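Local coordinates for protein prolyl endopeptidase (Myxococcus xanthus, PDB 2BKL) that probably hydrolyses oligopeptides after proline, and to some extent after alanine, as a serine peptidase of the prolyl oligopeptidase family, at residues 297-302 against 309-314; 250-255 against 272-277; 292-297 against 319-324. All coordinates share one frame; numbering follows the deposited sequence.

Contact 1: residues 297-302 against 309-314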
loop_
_atom_site.group_PDB
_atom_site.type_symbol
_atom_site.label_atom_id
_atom_site.label_comp_id
_atom_site.label_asym_id
_atom_site.label_seq_id
_atom_site.Cartn_x
_atom_site.Cartn_y
_atom_site.Cartn_z
ATOM N N VAL A 297 16.311 18.784 1.547
ATOM C CA VAL A 297 16.550 18.626 2.982
ATOM C C VAL A 297 17.119 19.879 3.626
ATOM O O VAL A 297 18.094 20.430 3.148
ATOM C CB VAL A 297 17.477 17.432 3.321
ATOM C CG1 VAL A 297 17.518 17.201 4.827
ATOM C CG2 VAL A 297 17.007 16.157 2.595
ATOM N N PHE A 298 16.520 20.272 4.742
ATOM C CA PHE A 298 16.971 21.368 5.604
ATOM C C PHE A 298 17.502 20.817 6.935
ATOM O O PHE A 298 17.057 19.773 7.433
ATOM C CB PHE A 298 15.806 22.316 5.934
ATOM C CG PHE A 298 15.336 23.151 4.790
ATOM C CD1 PHE A 298 15.942 24.367 4.518
ATOM C CD2 PHE A 298 14.273 22.748 3.994
ATOM C CE1 PHE A 298 15.512 25.151 3.495
ATOM C CE2 PHE A 298 13.865 23.523 2.940
ATOM C CZ PHE A 298 14.478 24.747 2.693
ATOM N N GLU A 299 18.481 21.513 7.501
ATOM C CA GLU A 299 18.917 21.323 8.876
ATOM C C GLU A 299 18.312 22.452 9.685
ATOM O O GLU A 299 18.410 23.616 9.281
ATOM C CB GLU A 299 20.441 21.343 8.996
ATOM C CG GLU A 299 20.955 21.129 10.412
ATOM C CD GLU A 299 22.464 21.020 10.502
ATOM O OE1 GLU A 299 23.149 20.731 9.495
ATOM O OE2 GLU A 299 22.977 21.229 11.605
ATOM N N VAL A 300 17.672 22.103 10.795
ATOM C CA VAL A 300 17.010 23.076 11.665
ATOM C C VAL A 300 17.573 22.962 13.062
ATOM O O VAL A 300 17.734 21.860 13.581
ATOM C CB VAL A 300 15.495 22.821 11.690
ATOM C CG1 VAL A 300 14.781 23.819 12.646
ATOM C CG2 VAL A 300 14.925 22.890 10.284
ATOM N N ASP A 301 17.888 24.111 13.662
ATOM C CA ASP A 301 18.357 24.204 15.031
ATOM C C ASP A 301 17.126 24.348 15.942
ATOM O O ASP A 301 16.375 25.279 15.786
ATOM C CB ASP A 301 19.228 25.448 15.113
ATOM C CG ASP A 301 19.874 25.620 16.453
ATOM O OD1 ASP A 301 19.463 24.965 17.438
ATOM O OD2 ASP A 301 20.844 26.393 16.576
ATOM N N PRO A 302 16.870 23.398 16.832
ATOM C CA PRO A 302 15.689 23.482 17.708
ATOM C C PRO A 302 15.662 24.792 18.523
ATOM O O PRO A 302 14.586 25.215 18.900
ATOM C CB PRO A 302 15.855 22.287 18.638
ATOM C CG PRO A 302 16.827 21.360 17.928
ATOM C CD PRO A 302 17.673 22.183 17.076
ATOM N N SER A 309 15.462 30.685 9.637
ATOM C CA SER A 309 16.730 30.189 10.152
ATOM C C SER A 309 17.085 28.785 9.636
ATOM O O SER A 309 18.141 28.284 9.996
ATOM C CB SER A 309 16.695 30.152 11.676
ATOM O OG SER A 309 16.505 31.455 12.191
ATOM N N TRP A 310 16.224 28.161 8.838
ATOM C CA TRP A 310 16.538 26.819 8.336
ATOM C C TRP A 310 17.658 26.912 7.312
ATOM O O TRP A 310 17.714 27.873 6.561
ATOM C CB TRP A 310 15.328 26.200 7.649
ATOM C CG TRP A 310 14.128 25.937 8.527
ATOM C CD1 TRP A 310 13.938 26.313 9.820
ATOM C CD2 TRP A 310 12.968 25.203 8.153
ATOM N NE1 TRP A 310 12.720 25.878 10.272
ATOM C CE2 TRP A 310 12.101 25.186 9.263
ATOM C CE3 TRP A 310 12.561 24.549 6.976
ATOM C CZ2 TRP A 310 10.861 24.572 9.227
ATOM C CZ3 TRP A 310 11.359 23.948 6.948
ATOM C CH2 TRP A 310 10.519 23.929 8.064
ATOM N N LYS A 311 18.530 25.905 7.282
ATOM C CA LYS A 311 19.651 25.856 6.346
ATOM C C LYS A 311 19.466 24.700 5.370
ATOM O O LYS A 311 19.376 23.551 5.771
ATOM C CB LYS A 311 21.001 25.793 7.059
ATOM C CG LYS A 311 21.286 24.634 7.960
ATOM C CD LYS A 311 22.555 24.872 8.821
ATOM C CE LYS A 311 23.782 24.108 8.303
ATOM N NZ LYS A 311 25.022 24.640 8.960
ATOM N N GLU A 312 19.342 25.012 4.093
ATOM C CA GLU A 312 19.291 23.971 3.095
ATOM C C GLU A 312 20.627 23.228 3.065
ATOM O O GLU A 312 21.669 23.830 2.837
ATOM C CB GLU A 312 18.989 24.568 1.736
ATOM C CG GLU A 312 18.799 23.551 0.627
ATOM C CD GLU A 312 18.533 24.203 -0.703
ATOM O OE1 GLU A 312 19.425 24.952 -1.185
ATOM O OE2 GLU A 312 17.452 23.985 -1.275
ATOM N N ILE A 313 20.608 21.924 3.297
ATOM C CA ILE A 313 21.834 21.115 3.220
ATOM C C ILE A 313 21.855 20.123 2.046
ATOM O O ILE A 313 22.928 19.705 1.637
ATOM C CB ILE A 313 22.120 20.387 4.545
ATOM C CG1 ILE A 313 20.975 19.462 4.952
ATOM C CG2 ILE A 313 22.403 21.399 5.668
ATOM C CD1 ILE A 313 21.381 18.440 6.047
ATOM N N VAL A 314 20.694 19.727 1.534
ATOM C CA VAL A 314 20.629 18.886 0.342
ATOM C C VAL A 314 19.647 19.553 -0.599
ATOM O O VAL A 314 18.422 19.483 -0.400
ATOM C CB VAL A 314 20.175 17.435 0.631
ATOM C CG1 VAL A 314 20.142 16.611 -0.693
ATOM C CG2 VAL A 314 21.085 16.770 1.601
HETATM O O HOH W 1 17.177 26.501 12.209
#

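Contact 2: residues 250-255 against 272-277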
loop_
_atom_site.group_PDB
_atom_site.type_symbol
_atom_site.label_atom_id
_atom_site.label_comp_id
_atom_site.label_asym_id
_atom_site.label_seq_id
_atom_site.Cartn_x
_atom_site.Cartn_y
_atom_site.Cartn_z
ATOM N N SER A 250 -0.726 15.268 0.707
ATOM C CA SER A 250 -0.184 16.471 0.045
ATOM C C SER A 250 0.327 17.543 0.952
ATOM O O SER A 250 1.107 18.391 0.511
ATOM C CB SER A 250 -1.245 17.111 -0.842
ATOM O OG SER A 250 -1.801 16.107 -1.669
ATOM N N GLU A 251 -0.113 17.551 2.201
ATOM C CA GLU A 251 0.356 18.574 3.126
ATOM C C GLU A 251 0.240 18.096 4.546
ATOM O O GLU A 251 -0.534 17.190 4.836
ATOM C CB GLU A 251 -0.342 19.929 2.887
ATOM C CG GLU A 251 -1.774 20.014 3.319
ATOM C CD GLU A 251 -2.378 21.420 3.184
ATOM O OE1 GLU A 251 -2.104 22.169 2.218
ATOM O OE2 GLU A 251 -3.181 21.772 4.060
ATOM N N ASN A 252 1.088 18.616 5.402
ATOM C CA ASN A 252 0.992 18.324 6.832
ATOM C C ASN A 252 1.577 19.432 7.682
ATOM O O ASN A 252 2.314 20.279 7.199
ATOM C CB ASN A 252 1.659 16.986 7.184
ATOM C CG ASN A 252 3.163 17.016 7.055
ATOM O OD1 ASN A 252 3.682 16.793 5.956
ATOM N ND2 ASN A 252 3.870 17.195 8.167
ATOM N N ASP A 253 1.208 19.402 8.954
ATOM C CA ASP A 253 1.799 20.235 9.984
ATOM C C ASP A 253 2.735 19.411 10.813
ATOM O O ASP A 253 2.568 18.189 10.946
ATOM C CB ASP A 253 0.722 20.769 10.913
ATOM C CG ASP A 253 -0.309 21.605 10.203
ATOM O OD1 ASP A 253 0.006 22.204 9.149
ATOM O OD2 ASP A 253 -1.473 21.710 10.654
ATOM N N VAL A 254 3.678 20.070 11.479
ATOM C CA VAL A 254 4.558 19.416 12.433
ATOM C C VAL A 254 4.617 20.224 13.730
ATOM O O VAL A 254 4.927 21.412 13.691
ATOM C CB VAL A 254 6.001 19.237 11.892
ATOM C CG1 VAL A 254 6.840 18.465 12.903
ATOM C CG2 VAL A 254 5.983 18.500 10.562
ATOM N N TYR A 255 4.317 19.559 14.838
ATOM C CA TYR A 255 4.477 20.085 16.189
ATOM C C TYR A 255 5.546 19.291 16.916
ATOM O O TYR A 255 5.795 18.122 16.633
ATOM C CB TYR A 255 3.150 20.000 16.945
ATOM C CG TYR A 255 2.076 20.912 16.367
ATOM C CD1 TYR A 255 1.298 20.519 15.275
ATOM C CD2 TYR A 255 1.850 22.174 16.905
ATOM C CE1 TYR A 255 0.326 21.366 14.749
ATOM C CE2 TYR A 255 0.869 23.013 16.388
ATOM C CZ TYR A 255 0.123 22.615 15.310
ATOM O OH TYR A 255 -0.846 23.465 14.797
ATOM N N GLY A 272 0.155 23.427 1.193
ATOM C CA GLY A 272 0.488 22.778 -0.051
ATOM C C GLY A 272 1.891 22.171 -0.052
ATOM O O GLY A 272 2.505 21.978 -1.106
ATOM N N ALA A 273 2.394 21.869 1.140
ATOM C CA ALA A 273 3.718 21.253 1.305
ATOM C C ALA A 273 3.705 20.264 2.474
ATOM O O ALA A 273 2.947 20.438 3.436
ATOM C CB ALA A 273 4.785 22.322 1.552
ATOM N N LYS A 274 4.521 19.223 2.340
ATOM C CA LYS A 274 4.738 18.216 3.353
ATOM C C LYS A 274 6.107 18.337 3.954
ATOM O O LYS A 274 7.046 18.805 3.300
ATOM C CB LYS A 274 4.598 16.807 2.777
ATOM C CG LYS A 274 3.232 16.494 2.310
ATOM C CD LYS A 274 3.167 15.092 1.686
ATOM C CE LYS A 274 3.788 15.103 0.308
ATOM N NZ LYS A 274 3.652 13.798 -0.367
ATOM N N TYR A 275 6.219 17.851 5.183
ATOM C CA TYR A 275 7.434 17.930 5.977
ATOM C C TYR A 275 7.562 16.682 6.834
ATOM O O TYR A 275 6.641 16.353 7.580
ATOM C CB TYR A 275 7.429 19.142 6.905
ATOM C CG TYR A 275 7.175 20.434 6.227
ATOM C CD1 TYR A 275 5.878 20.833 5.898
ATOM C CD2 TYR A 275 8.224 21.306 5.937
ATOM C CE1 TYR A 275 5.648 22.067 5.258
ATOM C CE2 TYR A 275 8.002 22.521 5.303
ATOM C CZ TYR A 275 6.705 22.895 4.957
ATOM O OH TYR A 275 6.468 24.101 4.327
ATOM N N GLU A 276 8.709 16.013 6.762
ATOM C CA GLU A 276 9.039 14.869 7.612
ATOM C C GLU A 276 10.328 15.202 8.336
ATOM O O GLU A 276 11.272 15.696 7.725
ATOM C CB GLU A 276 9.238 13.636 6.744
ATOM C CG GLU A 276 9.568 12.371 7.510
ATOM C CD GLU A 276 9.953 11.225 6.600
ATOM O OE1 GLU A 276 9.447 11.145 5.461
ATOM O OE2 GLU A 276 10.774 10.389 7.020
ATOM N N VAL A 277 10.384 14.936 9.638
ATOM C CA VAL A 277 11.501 15.364 10.461
ATOM C C VAL A 277 12.160 14.198 11.192
ATOM O O VAL A 277 11.474 13.291 11.716
ATOM C CB VAL A 277 11.058 16.392 11.526
ATOM C CG1 VAL A 277 12.274 16.971 12.234
ATOM C CG2 VAL A 277 10.216 17.443 10.911
#

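Contact 3: residues 292-297 against 319-324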
loop_
_atom_site.group_PDB
_atom_site.type_symbol
_atom_site.label_atom_id
_atom_site.label_comp_id
_atom_site.label_asym_id
_atom_site.label_seq_id
_atom_site.Cartn_x
_atom_site.Cartn_y
_atom_site.Cartn_z
ATOM N N ALA A 292 10.153 22.999 -3.679
ATOM C CA ALA A 292 10.975 21.946 -4.248
ATOM C C ALA A 292 10.093 20.730 -4.539
ATOM O O ALA A 292 9.980 19.832 -3.739
ATOM C CB ALA A 292 12.099 21.571 -3.266
ATOM N N PRO A 293 9.418 20.720 -5.675
ATOM C CA PRO A 293 8.535 19.611 -6.050
ATOM C C PRO A 293 9.158 18.213 -5.965
ATOM O O PRO A 293 8.454 17.300 -5.583
ATOM C CB PRO A 293 8.145 19.947 -7.486
ATOM C CG PRO A 293 8.194 21.448 -7.523
ATOM C CD PRO A 293 9.381 21.816 -6.655
ATOM N N ARG A 294 10.455 18.067 -6.270
ATOM C CA ARG A 294 11.162 16.795 -6.099
ATOM C C ARG A 294 11.900 16.619 -4.754
ATOM O O ARG A 294 12.644 15.651 -4.575
ATOM C CB ARG A 294 12.128 16.584 -7.255
ATOM C CG ARG A 294 11.438 16.336 -8.607
ATOM C CD ARG A 294 12.429 16.139 -9.747
ATOM N NE ARG A 294 13.341 17.280 -9.850
ATOM C CZ ARG A 294 13.145 18.346 -10.588
ATOM N NH1 ARG A 294 12.066 18.463 -11.369
ATOM N NH2 ARG A 294 14.038 19.318 -10.562
ATOM N N GLN A 295 11.638 17.539 -3.822
ATOM C CA GLN A 295 12.061 17.514 -2.417
ATOM C C GLN A 295 13.513 17.877 -2.188
ATOM O O GLN A 295 14.376 17.775 -3.066
ATOM C CB GLN A 295 11.700 16.187 -1.715
ATOM C CG GLN A 295 10.195 15.969 -1.673
ATOM C CD GLN A 295 9.688 15.168 -0.490
ATOM O OE1 GLN A 295 8.993 15.715 0.373
ATOM N NE2 GLN A 295 10.002 13.879 -0.443
ATOM N N ARG A 296 13.743 18.333 -0.971
ATOM C CA ARG A 296 15.047 18.788 -0.514
ATOM C C ARG A 296 15.125 18.604 0.991
ATOM O O ARG A 296 14.117 18.262 1.629
ATOM C CB ARG A 296 15.261 20.259 -0.909
ATOM C CG ARG A 296 14.231 21.237 -0.383
ATOM C CD ARG A 296 14.566 22.655 -0.817
ATOM N NE ARG A 296 13.508 23.617 -0.609
ATOM C CZ ARG A 296 13.690 24.932 -0.711
ATOM N NH1 ARG A 296 14.882 25.433 -1.035
ATOM N NH2 ARG A 296 12.680 25.747 -0.509
ATOM N N VAL A 297 16.311 18.784 1.547
ATOM C CA VAL A 297 16.550 18.626 2.982
ATOM C C VAL A 297 17.119 19.879 3.626
ATOM O O VAL A 297 18.094 20.430 3.148
ATOM C CB VAL A 297 17.477 17.432 3.321
ATOM C CG1 VAL A 297 17.518 17.201 4.827
ATOM C CG2 VAL A 297 17.007 16.157 2.595
ATOM N N SER A 319 17.043 16.490 -11.530
ATOM C CA SER A 319 16.062 15.643 -12.173
ATOM C C SER A 319 15.420 14.568 -11.293
ATOM O O SER A 319 14.300 14.186 -11.582
ATOM C CB SER A 319 16.667 14.969 -13.405
ATOM O OG SER A 319 17.701 14.089 -13.034
ATOM N N ALA A 320 16.119 14.059 -10.264
ATOM C CA ALA A 320 15.656 12.920 -9.493
ATOM C C ALA A 320 14.696 13.296 -8.361
ATOM O O ALA A 320 14.822 14.381 -7.785
ATOM C CB ALA A 320 16.850 12.171 -8.899
ATOM N N SER A 321 13.748 12.424 -8.061
ATOM C CA SER A 321 12.790 12.657 -6.989
ATOM C C SER A 321 13.344 12.095 -5.693
ATOM O O SER A 321 13.654 10.916 -5.611
ATOM C CB SER A 321 11.459 11.982 -7.285
ATOM O OG SER A 321 10.928 12.445 -8.520
ATOM N N LEU A 322 13.441 12.916 -4.654
ATOM C CA LEU A 322 13.911 12.470 -3.359
ATOM C C LEU A 322 12.731 11.922 -2.585
ATOM O O LEU A 322 11.767 12.634 -2.368
ATOM C CB LEU A 322 14.592 13.615 -2.608
ATOM C CG LEU A 322 15.092 13.269 -1.197
ATOM C CD1 LEU A 322 16.063 12.091 -1.211
ATOM C CD2 LEU A 322 15.719 14.442 -0.524
ATOM N N LEU A 323 12.771 10.628 -2.238
ATOM C CA LEU A 323 11.636 9.948 -1.583
ATOM C C LEU A 323 11.757 9.854 -0.086
ATOM O O LEU A 323 10.750 9.924 0.610
ATOM C CB LEU A 323 11.468 8.523 -2.124
ATOM C CG LEU A 323 11.260 8.308 -3.597
ATOM C CD1 LEU A 323 10.977 6.797 -3.791
ATOM C CD2 LEU A 323 10.165 9.198 -4.117
ATOM N N SER A 324 12.962 9.609 0.426
ATOM C CA SER A 324 13.118 9.431 1.863
ATOM C C SER A 324 14.547 9.710 2.279
ATOM O O SER A 324 15.493 9.661 1.459
ATOM C CB SER A 324 12.744 8.030 2.309
ATOM O OG SER A 324 13.681 7.095 1.855
HETATM O O HOH W 2 8.709 11.594 0.735
#

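Contact 1: residues 297-302 against 309-314
Trp310 lies against two side chains of the neighbouring strand, Phe298 and Val300. Its CB touches Phe298 CD1 at 3.7 Å. Chi1 (-64°) sets CG beside the backbone N, anti to the carbonyl carbon. Val300 CG2 lies over the five-membered ring, 3.5 Å from its centroid and almost on the ring normal, a CH-pi contact. CG1 of the same valine comes to NE1 and CD1. CE3 stands over one face of the Phe298 ring, 3.8 Å above its plane and offset toward the rim. The pair is T-shaped, with the edge of Trp310 toward the face of Phe298 and the planes at 62°. NE1 is hydrogen-bonded to Pro305 O in the connecting loop, which helps fix the rotation of the indole. At the far end, CH2 packs on Tyr275.

The backbones form an antiparallel hairpin. Strands 296-300 and 311-314 are the third and the outermost fourth strand of one four-stranded blade of the propeller domain. Glu299 and Lys311 are a hydrogen-bonded pair, joined by Glu299 N to Lys311 O at 2.8 Å and by the return bond from Lys311 N. At a classic beta bulge, Ile313 and Val314 both face Val297. Val297 O accepts from Ile313 N at 2.9 Å and from Val314 N at 3.1 Å.

Lys311 CG packs on Glu299 CB at 3.6 Å, but NZ stays 4.4 Å from OE1, too far for a salt bridge. Glu299 OE2 instead forms one with Arg283 on strand 283-288. Trp310 is thus held by CH-pi and T-shaped contacts and its NE1 bond. Glu299 and Lys311 touch through their aliphatic parts, and their charges probably add only a modest attraction.

Contact 2: residues 250-255 against 272-277
Asn252 reaches across to the backbone of Tyr275 with both ends of its amide. OD1 accepts from Tyr275 N at 2.9 Å, and ND2 donates to Tyr275 O at 3.0 Å. The first donor is tilted 23° from the plane of the side-chain carbonyl; the second bond meets a lone pair of Tyr275 O. Chi1 (69°) sets CG between the backbone N and the carbonyl carbon, which brings it close to the Tyr275 backbone. ND2 also makes a weak bond to Asp253 O. An alanine here would probably leave Tyr275 N and O without these partners and weaken the tie between the two strands.

Asn252 N donates to Ala273 O at 3.3 Å. Gly272 N meets Glu251 OE1 from above the carboxylate plane, at 2.8 Å. OE2 forms a salt bridge with Arg247, so the carboxylate is held at both oxygens. Lys274 NZ is hydrogen-bonded to Trp249 O. Trp249 belongs to the pocket of the bound benzyloxycarbonyl-Ala-Pro, and the Lys274 side chain is about 11 Å from that ligand. Glu251 CA makes a CA-H...O contact with Ala273 O.

In the packing, Lys274 CG lies against Ser250 O. Val254 CG2 touches Tyr275 CB at 4.0 Å, and Val254 CG1 approaches Val277 CG2 at 4.1 Å.

Strand 251-257 is the third of its four-stranded sheet, and strand 275-280 is the first of the next. The axes of 251-255 and 275-277 come within 7.4 Å at 35°. Side chains, with one backbone bond, join the two sheets, as between successive blades of the family's beta-propeller domain.

Contact 3: residues 292-297 against 319-324
Gln295 and Leu322 meet through both polar and apolar atoms. The amide NE2 of Gln295 donates to Leu322 O at 2.9 Å in a nearly straight bond of 173°. The acceptor lies in the amide plane. NE2 also donates to a water, which in turn donates to Leu323 O. One residue earlier, Arg294 O accepts from Leu322 N at 2.8 Å. Leu322 is thus held at N and O by two successive residues. Both end a type I beta turn closed by Gln295 N to Ala292 O. The contact joins this turn, before strand 296-300 of one blade, to strand 321-328, the first of the next.

Among the nonpolar contacts, Gln295 CB faces Leu322 CB at 4.0 Å. Val297 CG2 reaches Leu322 CD2 at 3.8 Å, the side chains crossing at about a right angle.

Arg294 packs on Ser319 and Ala320. Its CB is 3.5 Å from Ala320 O, and CD is 3.3 Å from Ser319 O. Ser319 CA lies over one face of the guanidinium. Ala320 O lies at its edge, near its plane, and NH2 is hydrogen-bonded to Asp317 O. The two cross-segment hydrogen bonds use neutral groups, while Asp317 O and Ala320 O probably steady the arginine charge.

From the N terminus, contact 2 comes first. It closes a loop of 16 residues that holds strand 265-269, and it ties the sheet that ends with that strand to the one that begins with strand 275-280. It is complete before the other two begin. Contact 3 opens next, at 292-297, and closes at 319-324, tying this second sheet to the one that starts with strand 321-328. Contact 1 is nested within that loop and closes the hairpin of strands 296-300 and 311-314. Contacts 1 and 3 share Val297, and the Arg296–Glu312 salt bridge links them. Contact 1 touches contact 2 where Trp310 packs on Tyr275. Three successive sheets of the propeller domain are thereby joined.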